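Local coordinates for transcriptional regulator, ROK family (Vibrio cholerae O1 biovar eltor, PDB 1Z05), which probably binds DNA as a zinc-containing transcriptional regulator of the ROK family, a homologue of Escherichia coli Mlc linked to the control of carbohydrate metabolism, at residues Ile155-Phe158 / Phe159-Ala163; Leu179-Ser182 / Glu183-Ile186. All coordinates share one frame; numbering follows the deposited sequence.

Contact 1. Residues Ile155-Phe158 / Phe159-Ala163; sequences IEEF and FQTYA
Phe159 lies alongside Ile155 one helical turn earlier, both side chains pointing the same way, with CE2 of the phenylalanine 3.9 Å from CG2 of the isoleucine. The carbonyl oxygen of Ile155 serves twice: it accepts the hydrogen bond of Phe159 N at 3.1 Å and lies in the plane of the Phe159 ring, at its edge beside CD2. Gln160 runs next to Glu156 in the same fashion, its NE2 3.4 Å from Glu156 CG, while the amide and carboxylate planes are turned 44° apart. The other end of that amide looks to Glu157, whose side chain it crosses at about a right angle; a water donates to both Gln160 OE1 and Glu157 OE1 and so links two acceptors that could not bond directly. This is the C-terminal end of the amphipathic helix 144-161, which packs against the five-stranded mixed sheet of an actin-like (ASKHA) ROK domain: Phe158 and Tyr162 reach strand 131-138, while Phe158 and Phe159 both touch Leu111. Thr161 gives Glu157 O a second donor, since OG1, swung back beside its own backbone N (chi1 -59°), meets that oxygen at 2.9 Å from above the carbonyl plane, whereas Thr161 N approaches nearly along the C=O axis. Tyr162, the first residue to leave helical geometry, still donates its N to Phe158 O at 3.0 Å. Its CD2 sits over the centre of the Phe158 ring, 3.6 Å above the plane, with the two rings inclined at 45°.

Contact 2. Residues Leu179-Ser182 / Glu183-Ile186; sequences LVNS and EQGI
The Asn181 carboxamide lies beside the side chain of Gln184, the two pointing the same way with their amide planes 47° apart, and Gln184 CG comes within 3.9 Å of Asn181 CG. Gln184 N stands above the Asn181 carboxamide plane, 49° out of it, and from there donates to Asn181 OD1 at 3.1 Å. With CG anti to the backbone N (chi1 -174°), the asparagine carries this oxygen over the turn, where it binds the main-chain N-H three residues further along. The whole is a beta hairpin closed by a G1 bulge: Gly185 and Ile186 together face Asn181, joining strands 179-181 and 186-189 into a small antiparallel sheet. Gly185 has a positive phi, a conformation that glycine adopts readily. Asn181 O receives both bulge amides, a weak bond from Gly185 N and a better one from Ile186 N at 3.0 Å. Asn181 and Ile186 form the antiparallel hydrogen-bonded pair, with their side chains on one face of the sheet and their CB atoms 4.4 Å apart. Ser182 turns elsewhere, its OG hydrogen-bonded to Val214 O of the neighbouring strand 212-216, while Val180 also packs on Val214. Ile186 O accepts from Asn181 N at 2.8 Å and also meets the CA-H of Val180, with 3.5 Å between that oxygen and Val180 CA.

Followed from the N terminus, the chain completes contact 1 before it opens contact 2, so the two neither nest nor cross. Contact 1 takes in the last two turns of helix 144-161 and the first residues after it; the chain then passes through strand 168-176, which lies between 108-116 and 212-216 in the five-stranded sheet, and reaches the hairpin of contact 2. There 182-185 forms the tight loop between strands 179-181 and 186-189. The centres of the two contacts lie 26 Å apart and their nearest atoms about 12 Å, without touching. Both lean on the same sheet at different strands: contact 1 on 108-116, 119-126 and 131-138, contact 2 on 212-216, the outermost strand at the other side within this chain.

Contact 1. Residues Ile155-Phe158 / Phe159-Ala163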
loop_
_atom_site.group_PDB
_atom_site.type_symbol
_atom_site.label_atom_id
_atom_site.label_comp_id
_atom_site.label_asym_id
_atom_site.label_seq_id
_atom_site.Cartn_x
_atom_site.Cartn_y
_atom_site.Cartn_z
ATOM N N ILE A 155 -25.694 -11.218 -20.253
ATOM C CA ILE A 155 -25.966 -11.782 -18.922
ATOM C C ILE A 155 -27.363 -12.418 -18.894
ATOM O O ILE A 155 -27.520 -13.568 -18.472
ATOM C CB ILE A 155 -25.817 -10.721 -17.789
ATOM C CG1 ILE A 155 -24.353 -10.307 -17.621
ATOM C CG2 ILE A 155 -26.346 -11.260 -16.453
ATOM C CD1 ILE A 155 -24.163 -9.058 -16.725
ATOM N N GLU A 156 -28.363 -11.669 -19.362
ATOM C CA GLU A 156 -29.735 -12.164 -19.500
ATOM C C GLU A 156 -29.807 -13.491 -20.271
ATOM O O GLU A 156 -30.417 -14.452 -19.799
ATOM C CB GLU A 156 -30.611 -11.100 -20.177
ATOM C CG GLU A 156 -32.016 -11.548 -20.575
ATOM C CD GLU A 156 -32.678 -10.578 -21.555
ATOM O OE1 GLU A 156 -33.430 -11.028 -22.449
ATOM O OE2 GLU A 156 -32.428 -9.357 -21.441
ATOM N N GLU A 157 -29.182 -13.522 -21.448
ATOM C CA GLU A 157 -29.120 -14.713 -22.296
ATOM C C GLU A 157 -28.481 -15.896 -21.558
ATOM O O GLU A 157 -28.981 -17.015 -21.639
ATOM C CB GLU A 157 -28.339 -14.394 -23.586
ATOM C CG GLU A 157 -28.153 -15.564 -24.555
ATOM C CD GLU A 157 -29.356 -15.808 -25.452
ATOM O OE1 GLU A 157 -30.467 -16.039 -24.929
ATOM O OE2 GLU A 157 -29.190 -15.793 -26.692
ATOM N N PHE A 158 -27.392 -15.631 -20.836
ATOM C CA PHE A 158 -26.677 -16.654 -20.058
ATOM C C PHE A 158 -27.569 -17.320 -19.005
ATOM O O PHE A 158 -27.594 -18.549 -18.897
ATOM C CB PHE A 158 -25.422 -16.062 -19.396
ATOM C CG PHE A 158 -24.495 -17.103 -18.789
ATOM C CD1 PHE A 158 -23.409 -17.598 -19.517
ATOM C CD2 PHE A 158 -24.704 -17.579 -17.498
ATOM C CE1 PHE A 158 -22.550 -18.564 -18.964
ATOM C CE2 PHE A 158 -23.864 -18.546 -16.944
ATOM C CZ PHE A 158 -22.778 -19.029 -17.676
ATOM N N PHE A 159 -28.292 -16.509 -18.229
ATOM C CA PHE A 159 -29.246 -17.036 -17.241
ATOM C C PHE A 159 -30.346 -17.893 -17.870
ATOM O O PHE A 159 -30.767 -18.885 -17.290
ATOM C CB PHE A 159 -29.853 -15.909 -16.400
ATOM C CG PHE A 159 -29.039 -15.565 -15.181
ATOM C CD1 PHE A 159 -29.320 -16.168 -13.950
ATOM C CD2 PHE A 159 -27.992 -14.653 -15.260
ATOM C CE1 PHE A 159 -28.580 -15.852 -12.823
ATOM C CE2 PHE A 159 -27.240 -14.329 -14.141
ATOM C CZ PHE A 159 -27.522 -14.935 -12.915
ATOM N N GLN A 160 -30.803 -17.505 -19.056
ATOM C CA GLN A 160 -31.815 -18.266 -19.765
ATOM C C GLN A 160 -31.230 -19.548 -20.344
ATOM O O GLN A 160 -31.814 -20.619 -20.188
ATOM C CB GLN A 160 -32.451 -17.425 -20.885
ATOM C CG GLN A 160 -33.441 -16.380 -20.387
ATOM C CD GLN A 160 -33.754 -15.324 -21.430
ATOM O OE1 GLN A 160 -33.673 -15.578 -22.630
ATOM N NE2 GLN A 160 -34.121 -14.134 -20.974
ATOM N N THR A 161 -30.079 -19.442 -21.005
ATOM C CA THR A 161 -29.490 -20.599 -21.680
ATOM C C THR A 161 -29.086 -21.692 -20.692
ATOM O O THR A 161 -29.311 -22.873 -20.948
ATOM C CB THR A 161 -28.267 -20.211 -22.529
ATOM O OG1 THR A 161 -28.665 -19.253 -23.513
ATOM C CG2 THR A 161 -27.687 -21.450 -23.244
ATOM N N TYR A 162 -28.491 -21.289 -19.570
ATOM C CA TYR A 162 -27.954 -22.250 -18.610
ATOM C C TYR A 162 -28.808 -22.419 -17.360
ATOM O O TYR A 162 -28.309 -22.851 -16.326
ATOM C CB TYR A 162 -26.504 -21.887 -18.268
ATOM C CG TYR A 162 -25.633 -21.900 -19.498
ATOM C CD1 TYR A 162 -25.215 -23.112 -20.063
ATOM C CD2 TYR A 162 -25.270 -20.708 -20.131
ATOM C CE1 TYR A 162 -24.432 -23.131 -21.211
ATOM C CE2 TYR A 162 -24.490 -20.715 -21.277
ATOM C CZ TYR A 162 -24.076 -21.927 -21.815
ATOM O OH TYR A 162 -23.306 -21.938 -22.954
ATOM N N ALA A 163 -30.098 -22.106 -17.471
ATOM C CA ALA A 163 -31.021 -22.150 -16.333
ATOM C C ALA A 163 -30.954 -23.449 -15.519
ATOM O O ALA A 163 -30.986 -23.414 -14.283
ATOM C CB ALA A 163 -32.441 -21.893 -16.800
HETATM O O HOH W 1 -33.056 -17.402 -24.587
#

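Contact 2. Residues Leu179-Ser182 / Glu183-Ile186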
loop_
_atom_site.group_PDB
_atom_site.type_symbol
_atom_site.label_atom_id
_atom_site.label_comp_id
_atom_site.label_asym_id
_atom_site.label_seq_id
_atom_site.Cartn_x
_atom_site.Cartn_y
_atom_site.Cartn_z
ATOM N N LEU A 179 -8.554 1.748 -16.049
ATOM C CA LEU A 179 -8.691 2.413 -14.752
ATOM C C LEU A 179 -10.038 2.082 -14.122
ATOM O O LEU A 179 -11.094 2.363 -14.696
ATOM C CB LEU A 179 -8.509 3.936 -14.879
ATOM C CG LEU A 179 -7.221 4.489 -15.497
ATOM C CD1 LEU A 179 -7.226 6.021 -15.487
ATOM C CD2 LEU A 179 -5.962 3.956 -14.808
ATOM N N VAL A 180 -9.994 1.473 -12.945
ATOM C CA VAL A 180 -11.196 0.955 -12.303
ATOM C C VAL A 180 -11.244 1.404 -10.844
ATOM O O VAL A 180 -10.283 1.209 -10.084
ATOM C CB VAL A 180 -11.278 -0.600 -12.414
ATOM C CG1 VAL A 180 -12.499 -1.160 -11.689
ATOM C CG2 VAL A 180 -11.238 -1.062 -13.884
ATOM N N ASN A 181 -12.353 2.035 -10.470
ATOM C CA ASN A 181 -12.654 2.293 -9.070
ATOM C C ASN A 181 -13.503 1.138 -8.537
ATOM O O ASN A 181 -14.701 1.038 -8.836
ATOM C CB ASN A 181 -13.371 3.637 -8.904
ATOM C CG ASN A 181 -13.574 4.026 -7.438
ATOM O OD1 ASN A 181 -13.859 3.184 -6.581
ATOM N ND2 ASN A 181 -13.430 5.309 -7.149
ATOM N N SER A 182 -12.865 0.262 -7.764
ATOM C CA SER A 182 -13.494 -0.943 -7.221
ATOM C C SER A 182 -14.570 -0.661 -6.177
ATOM O O SER A 182 -15.622 -1.315 -6.167
ATOM C CB SER A 182 -12.432 -1.863 -6.610
ATOM O OG SER A 182 -11.828 -2.635 -7.621
ATOM N N GLU A 183 -14.285 0.295 -5.296
ATOM C CA GLU A 183 -15.223 0.749 -4.270
ATOM C C GLU A 183 -16.572 1.128 -4.883
ATOM O O GLU A 183 -17.620 0.799 -4.332
ATOM C CB GLU A 183 -14.625 1.951 -3.512
ATOM C CG GLU A 183 -15.404 2.415 -2.272
ATOM C CD GLU A 183 -14.900 3.749 -1.704
ATOM O OE1 GLU A 183 -14.187 4.493 -2.424
ATOM O OE2 GLU A 183 -15.228 4.066 -0.533
ATOM N N GLN A 184 -16.531 1.810 -6.026
ATOM C CA GLN A 184 -17.733 2.348 -6.664
ATOM C C GLN A 184 -18.238 1.517 -7.849
ATOM O O GLN A 184 -19.377 1.676 -8.275
ATOM C CB GLN A 184 -17.501 3.803 -7.091
ATOM C CG GLN A 184 -17.124 4.759 -5.947
ATOM C CD GLN A 184 -18.325 5.306 -5.174
ATOM O OE1 GLN A 184 -18.622 6.504 -5.236
ATOM N NE2 GLN A 184 -19.012 4.437 -4.434
ATOM N N GLY A 185 -17.398 0.630 -8.372
ATOM C CA GLY A 185 -17.768 -0.189 -9.532
ATOM C C GLY A 185 -17.742 0.598 -10.831
ATOM O O GLY A 185 -18.496 0.305 -11.759
ATOM N N ILE A 186 -16.864 1.599 -10.897
ATOM C CA ILE A 186 -16.794 2.513 -12.034
ATOM C C ILE A 186 -15.532 2.263 -12.851
ATOM O O ILE A 186 -14.427 2.195 -12.301
ATOM C CB ILE A 186 -16.823 3.983 -11.566
ATOM C CG1 ILE A 186 -18.205 4.339 -11.005
ATOM C CG2 ILE A 186 -16.434 4.943 -12.703
ATOM C CD1 ILE A 186 -18.248 5.692 -10.294
#